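Local coordinates for protein SmhB (Serratia marcescens, PDB 6ZZ5) that serves as the B component, here in its soluble form, of the tripartite alpha-pore-forming toxin Smh, whose parts probably act together to open pores in target-cell membranes, at residues Y7-D10 / G11-Q15; I72-N75 / V76-I79; Y116-V119 / S120-T123. All coordinates share one frame; numbering follows the deposited sequence.

Contact 1 of 3, residues Y7-D10 / G11-Q15; sequences YMND and GMNAQ
Gly11 N donates a hydrogen bond to Tyr7 O, the first of four i to i+4 bonds that join residues 7-10 to residues 11-15 in about two and a half turns of alpha-helix. The helix is 4-30, the first of the long helices of this HBL-family toxin. The Gly11 bond measures 2.8 Å from Gly11 N to Tyr7 O. With no side chain, Gly11 adds only backbone to this side of the helix.

Met12 comes next and bonds through its N to Met8 O. Its side chain leaves with CG anti to the backbone N (chi1 177°) and runs straight until it bends at chi3. The bend brings the terminal methyl to the Asn9 amide, with Met12 CE 3.6 Å from Asn9 OD1. The same side chain packs on Thr328 and Ile331 of helix 321-336.

Asn13 holds the polar part of the contact. Its backbone N bonds to Asn9 O, and its side-chain carbon CG lies 3.4 Å from Asn9 O. The amides of Asn9 and Asn13 are turned 73° apart, and water links them. One water donates to both oxygens, at 2.6 Å from Asn9 OD1 and 2.7 Å from Asn13 OD1. A second accepts from Asn9 ND2 and Asn13 ND2. These bridges would favour the present rotation of both amides, oxygen matched with oxygen and nitrogen with nitrogen.

Ala14 N makes the fourth of these bonds, to Asp10 O, and its methyl sits against that oxygen. Gln15 turns to helix 44-92, where it packs on Ile72 and Asn75. Asp10 joins the water network from the exposed side: a third water donates to Asp10 OD1 at 3.2 Å and accepts from Asn13 ND2 at 3.0 Å.

Contact 2 of 3, residues I72-N75 / V76-I79; sequences IIRN and VTNI
Asn75 and Ile79 form the tight side of this helical turn, in the middle of helix 44-92. The terminal methyl of Ile79 meets the Asn75 amide, with Ile79 CD1 3.6 Å from Asn75 ND2. Ile79 CG1 also lies close to Asn75 O, at 3.3 Å, and Ile79 N donates to that same oxygen. Around them the turn is buried by helices 4-30, 252-300 and 321-336.

The Arg74 side is looser and exposed. Arg74 starts with CG anti to the backbone N (chi1 170°), then bends at chi2 and chi3. This brings the guanidinium alongside Thr77, whose methyl CG2 is 4.1 Å from Arg74 NH2. Arg74 CD stands 3.8 Å from Asn78 OD1, and the guanidinium and amide planes are 30° apart. Thr77 OG1 has its polar partner in Lys332 NZ.

Between the two sides, one water donates to Asn75 OD1 at 3.0 Å and accepts from Asn78 ND2. Asn75 OD1 also receives Trp285 NE1 from helix 252-300. Two donors therefore grip this buried oxygen, which probably fixes the rotation of the amide and makes a polar tie between helices 44-92 and 252-300.

Contact 3 of 3, residues Y116-V119 / S120-T123; sequences YQEV and SANT
Ser120 turns its side chain back onto the previous turn of helix 99-151 and meets Gln117 O. Ser120 CB lies 3.4 Å from Gln117 O. From CB, the hydroxyl takes the position between the backbone N and the carbonyl carbon (chi1 81°), the crowded one. This places Ser120 OG 2.6 Å from Gln117 O, to which it donates. The approach makes an angle of 130° at the carbonyl oxygen. Ala121 N donates a hydrogen bond to Gln117 O as well, at 2.9 Å. Gln117 O thus accepts two hydrogen bonds, one from a side chain and one from the backbone.

The setting is an alpha-helix in the long helical bundle of this HBL-family protein, and the hydroxyl folded back to a carbonyl lets a buried serine satisfy its polar end within its own helix. Ser120 is packed on Asn282 and Trp285 of helix 252-300. Gln117 reaches that helix too, with its amide bonded to Thr289 and Asp286.

Glu118 and Asn122 lie on the exposed side. Their carboxylate and amide planes are nearly perpendicular, at 87°. Glu118 OE2 comes to 3.5 Å from Asn122 OD1, two oxygens that would probably repel each other. Arg125, about one turn beyond Asn122, probably offsets this: Arg125 NH1 forms a salt bridge with Glu118 OE2 and a weak hydrogen bond with Asn122 OD1. The Glu118 OE1 branch instead lies 3.9 Å from the methyl Ala121 CB.

Val119 O receives Thr123 N at 3.0 Å in the next step of the helix. A water also donates to this carbonyl, and it is hydrogen-bonded to the Thr123 hydroxyl, at 2.7 Å from Thr123 OG1.

How the contacts relate
All three contacts are single stretches of helix, on three helices that follow one another in the chain: 4-30, 44-92 and 99-151. Contact 2 lies between the others and is the most buried. It touches contact 1 through Met12 CB and Ile79 CD1, 3.6 Å apart, and contact 3 through Asn78 CG and Tyr116 CD1, 3.4 Å apart. Contacts 1 and 3 do not touch; their centres are about 14 Å apart. Both are partly buried. Water bridges asparagine pairs in contacts 1 and 2, and contact 2 is also tied to Trp285. Contact 3 differs by its serine-to-carbonyl bond and its charged exposed edge. Trp285 of helix 252-300 packs against all three.

Contact 1 of 3, residues Y7-D10 / G11-Q15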
# COMPACT_ATOMS: atom_id res chain seq x y z
N TYR A 7 -19.72 -0.20 2.06
CA TYR A 7 -18.54 -0.16 2.96
C TYR A 7 -17.55 -1.22 2.48
O TYR A 7 -16.35 -0.93 2.44
CB TYR A 7 -18.87 -0.47 4.42
CG TYR A 7 -19.59 0.56 5.24
CD1 TYR A 7 -19.30 1.91 5.12
CD2 TYR A 7 -20.48 0.17 6.23
CE1 TYR A 7 -19.94 2.85 5.92
CE2 TYR A 7 -21.16 1.10 7.01
CZ TYR A 7 -20.87 2.44 6.86
OH TYR A 7 -21.51 3.36 7.64
N MET A 8 -18.05 -2.43 2.14
CA MET A 8 -17.23 -3.52 1.55
C MET A 8 -16.50 -3.01 0.30
O MET A 8 -15.29 -3.25 0.18
CB MET A 8 -18.05 -4.75 1.20
CG MET A 8 -18.63 -5.49 2.46
SD MET A 8 -17.37 -6.36 3.42
CE MET A 8 -17.02 -7.64 2.19
N ASN A 9 -17.22 -2.39 -0.62
CA ASN A 9 -16.65 -1.92 -1.89
C ASN A 9 -15.59 -0.85 -1.59
O ASN A 9 -14.51 -0.92 -2.22
CB ASN A 9 -17.74 -1.39 -2.82
CG ASN A 9 -17.19 -1.20 -4.21
OD1 ASN A 9 -16.68 -2.15 -4.82
ND2 ASN A 9 -17.32 0.01 -4.72
N ASP A 10 -15.88 0.12 -0.72
CA ASP A 10 -14.93 1.21 -0.43
C ASP A 10 -13.70 0.64 0.26
O ASP A 10 -12.62 1.11 -0.05
CB ASP A 10 -15.56 2.29 0.46
CG ASP A 10 -16.64 3.08 -0.26
OD1 ASP A 10 -16.69 3.04 -1.53
OD2 ASP A 10 -17.42 3.71 0.46
N GLY A 11 -13.88 -0.32 1.18
CA GLY A 11 -12.75 -0.99 1.88
C GLY A 11 -11.83 -1.69 0.91
O GLY A 11 -10.56 -1.58 1.05
N MET A 12 -12.44 -2.45 -0.01
CA MET A 12 -11.70 -3.22 -1.02
C MET A 12 -10.90 -2.26 -1.93
O MET A 12 -9.73 -2.56 -2.20
CB MET A 12 -12.66 -4.04 -1.88
CG MET A 12 -11.96 -4.77 -2.93
SD MET A 12 -13.10 -5.77 -3.89
CE MET A 12 -14.00 -4.55 -4.84
N ASN A 13 -11.52 -1.20 -2.43
CA ASN A 13 -10.86 -0.23 -3.34
C ASN A 13 -9.68 0.43 -2.59
O ASN A 13 -8.58 0.50 -3.20
CB ASN A 13 -11.82 0.83 -3.87
CG ASN A 13 -12.84 0.29 -4.87
OD1 ASN A 13 -12.67 -0.81 -5.40
ND2 ASN A 13 -13.85 1.09 -5.16
N ALA A 14 -9.88 0.85 -1.34
CA ALA A 14 -8.86 1.60 -0.56
C ALA A 14 -7.70 0.66 -0.21
O ALA A 14 -6.54 1.06 -0.36
CB ALA A 14 -9.46 2.24 0.66
N GLN A 15 -7.98 -0.59 0.18
CA GLN A 15 -6.92 -1.48 0.64
C GLN A 15 -6.11 -1.93 -0.56
O GLN A 15 -4.90 -2.03 -0.44
CB GLN A 15 -7.44 -2.71 1.34
CG GLN A 15 -6.34 -3.53 1.96
CD GLN A 15 -6.85 -4.66 2.82
OE1 GLN A 15 -7.72 -5.44 2.47
NE2 GLN A 15 -6.21 -4.83 3.96
O HOH W 1 -14.83 -1.89 -6.69
O HOH W 2 -16.23 1.09 -6.98
O HOH W 3 -14.15 3.41 -3.36

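Contact 2 of 3, residues I72-N75 / V76-I79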
# COMPACT_ATOMS: atom_id res chain seq x y z
N ILE A 72 -3.89 -9.71 1.15
CA ILE A 72 -4.73 -8.62 0.62
C ILE A 72 -5.42 -9.13 -0.67
O ILE A 72 -6.61 -8.92 -0.86
CB ILE A 72 -3.90 -7.34 0.51
CG1 ILE A 72 -3.54 -6.88 1.94
CG2 ILE A 72 -4.68 -6.29 -0.25
CD1 ILE A 72 -2.48 -5.87 2.06
N ILE A 73 -4.71 -9.86 -1.50
CA ILE A 73 -5.32 -10.41 -2.74
C ILE A 73 -6.39 -11.43 -2.35
O ILE A 73 -7.48 -11.45 -2.97
CB ILE A 73 -4.24 -10.96 -3.68
CG1 ILE A 73 -3.32 -9.81 -4.14
CG2 ILE A 73 -4.88 -11.70 -4.84
CD1 ILE A 73 -2.04 -10.28 -4.82
N ARG A 74 -6.06 -12.25 -1.36
CA ARG A 74 -7.00 -13.26 -0.85
C ARG A 74 -8.30 -12.56 -0.43
O ARG A 74 -9.39 -13.13 -0.70
CB ARG A 74 -6.29 -14.05 0.25
CG ARG A 74 -7.20 -14.96 1.04
CD ARG A 74 -7.72 -16.04 0.13
NE ARG A 74 -6.65 -16.86 -0.42
CZ ARG A 74 -6.83 -17.76 -1.39
NH1 ARG A 74 -5.81 -18.49 -1.82
NH2 ARG A 74 -8.04 -17.92 -1.92
N ASN A 75 -8.18 -11.39 0.25
CA ASN A 75 -9.35 -10.67 0.76
C ASN A 75 -10.23 -10.34 -0.45
O ASN A 75 -11.47 -10.46 -0.36
CB ASN A 75 -8.99 -9.39 1.50
CG ASN A 75 -10.24 -8.66 1.93
OD1 ASN A 75 -10.92 -9.13 2.82
ND2 ASN A 75 -10.50 -7.50 1.33
N VAL A 76 -9.64 -9.91 -1.55
CA VAL A 76 -10.44 -9.53 -2.75
C VAL A 76 -11.14 -10.79 -3.26
O VAL A 76 -12.32 -10.67 -3.68
CB VAL A 76 -9.57 -8.87 -3.84
CG1 VAL A 76 -10.37 -8.64 -5.09
CG2 VAL A 76 -8.93 -7.58 -3.37
N THR A 77 -10.47 -11.91 -3.34
CA THR A 77 -11.08 -13.21 -3.74
C THR A 77 -12.25 -13.56 -2.79
O THR A 77 -13.30 -14.07 -3.23
CB THR A 77 -10.04 -14.35 -3.73
OG1 THR A 77 -9.01 -13.90 -4.61
CG2 THR A 77 -10.63 -15.68 -4.17
N ASN A 78 -12.08 -13.30 -1.51
CA ASN A 78 -13.12 -13.62 -0.49
C ASN A 78 -14.34 -12.73 -0.72
O ASN A 78 -15.44 -13.22 -0.59
CB ASN A 78 -12.60 -13.43 0.94
CG ASN A 78 -11.54 -14.43 1.31
OD1 ASN A 78 -11.41 -15.44 0.63
ND2 ASN A 78 -10.82 -14.19 2.40
N ILE A 79 -14.14 -11.44 -1.03
CA ILE A 79 -15.26 -10.54 -1.35
C ILE A 79 -15.97 -11.14 -2.56
O ILE A 79 -17.18 -11.19 -2.58
CB ILE A 79 -14.75 -9.11 -1.60
CG1 ILE A 79 -14.13 -8.55 -0.30
CG2 ILE A 79 -15.88 -8.25 -2.14
CD1 ILE A 79 -13.60 -7.17 -0.42
O HOH W 4 -11.29 -11.85 3.98

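Contact 3 of 3, residues Y116-V119 / S120-T123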
# COMPACT_ATOMS: atom_id res chain seq x y z
N TYR A 116 -14.47 -14.96 6.61
CA TYR A 116 -13.76 -13.94 5.78
C TYR A 116 -13.40 -12.74 6.67
O TYR A 116 -12.33 -12.16 6.50
CB TYR A 116 -14.58 -13.55 4.56
CG TYR A 116 -14.77 -14.65 3.54
CD1 TYR A 116 -13.85 -15.68 3.44
CD2 TYR A 116 -15.84 -14.66 2.67
CE1 TYR A 116 -13.98 -16.70 2.51
CE2 TYR A 116 -15.99 -15.68 1.71
CZ TYR A 116 -15.03 -16.68 1.61
OH TYR A 116 -15.16 -17.72 0.73
N GLN A 117 -14.27 -12.39 7.59
CA GLN A 117 -14.01 -11.32 8.56
C GLN A 117 -12.77 -11.68 9.39
O GLN A 117 -11.92 -10.79 9.56
CB GLN A 117 -15.21 -11.10 9.48
CG GLN A 117 -14.94 -9.99 10.48
CD GLN A 117 -16.16 -9.69 11.30
OE1 GLN A 117 -17.29 -10.06 10.96
NE2 GLN A 117 -15.92 -8.97 12.39
N GLU A 118 -12.69 -12.91 9.88
CA GLU A 118 -11.54 -13.37 10.70
C GLU A 118 -10.27 -13.33 9.86
O GLU A 118 -9.22 -12.99 10.42
CB GLU A 118 -11.76 -14.76 11.30
CG GLU A 118 -10.70 -15.15 12.32
CD GLU A 118 -10.44 -14.19 13.48
OE1 GLU A 118 -11.28 -13.29 13.77
OE2 GLU A 118 -9.36 -14.33 14.06
N VAL A 119 -10.33 -13.67 8.56
CA VAL A 119 -9.15 -13.50 7.68
C VAL A 119 -8.74 -12.00 7.68
O VAL A 119 -7.55 -11.72 7.80
CB VAL A 119 -9.40 -14.02 6.26
CG1 VAL A 119 -8.24 -13.60 5.37
CG2 VAL A 119 -9.62 -15.53 6.29
N SER A 120 -9.70 -11.08 7.54
CA SER A 120 -9.41 -9.64 7.44
C SER A 120 -8.78 -9.19 8.77
O SER A 120 -7.91 -8.31 8.76
CB SER A 120 -10.62 -8.85 7.04
OG SER A 120 -11.47 -8.62 8.17
N ALA A 121 -9.24 -9.73 9.88
CA ALA A 121 -8.77 -9.43 11.23
C ALA A 121 -7.34 -9.97 11.42
O ALA A 121 -6.51 -9.24 11.99
CB ALA A 121 -9.70 -10.01 12.26
N ASN A 122 -7.02 -11.17 10.94
CA ASN A 122 -5.63 -11.72 10.99
C ASN A 122 -4.71 -10.83 10.15
O ASN A 122 -3.63 -10.51 10.61
CB ASN A 122 -5.59 -13.21 10.67
CG ASN A 122 -6.12 -14.02 11.84
OD1 ASN A 122 -6.11 -13.53 12.99
ND2 ASN A 122 -6.62 -15.22 11.58
N THR A 123 -5.14 -10.40 8.99
CA THR A 123 -4.38 -9.48 8.12
C THR A 123 -4.09 -8.17 8.86
O THR A 123 -2.93 -7.74 8.86
CB THR A 123 -5.11 -9.25 6.79
OG1 THR A 123 -5.20 -10.54 6.18
CG2 THR A 123 -4.34 -8.34 5.87
O HOH W 5 -5.00 -13.08 7.17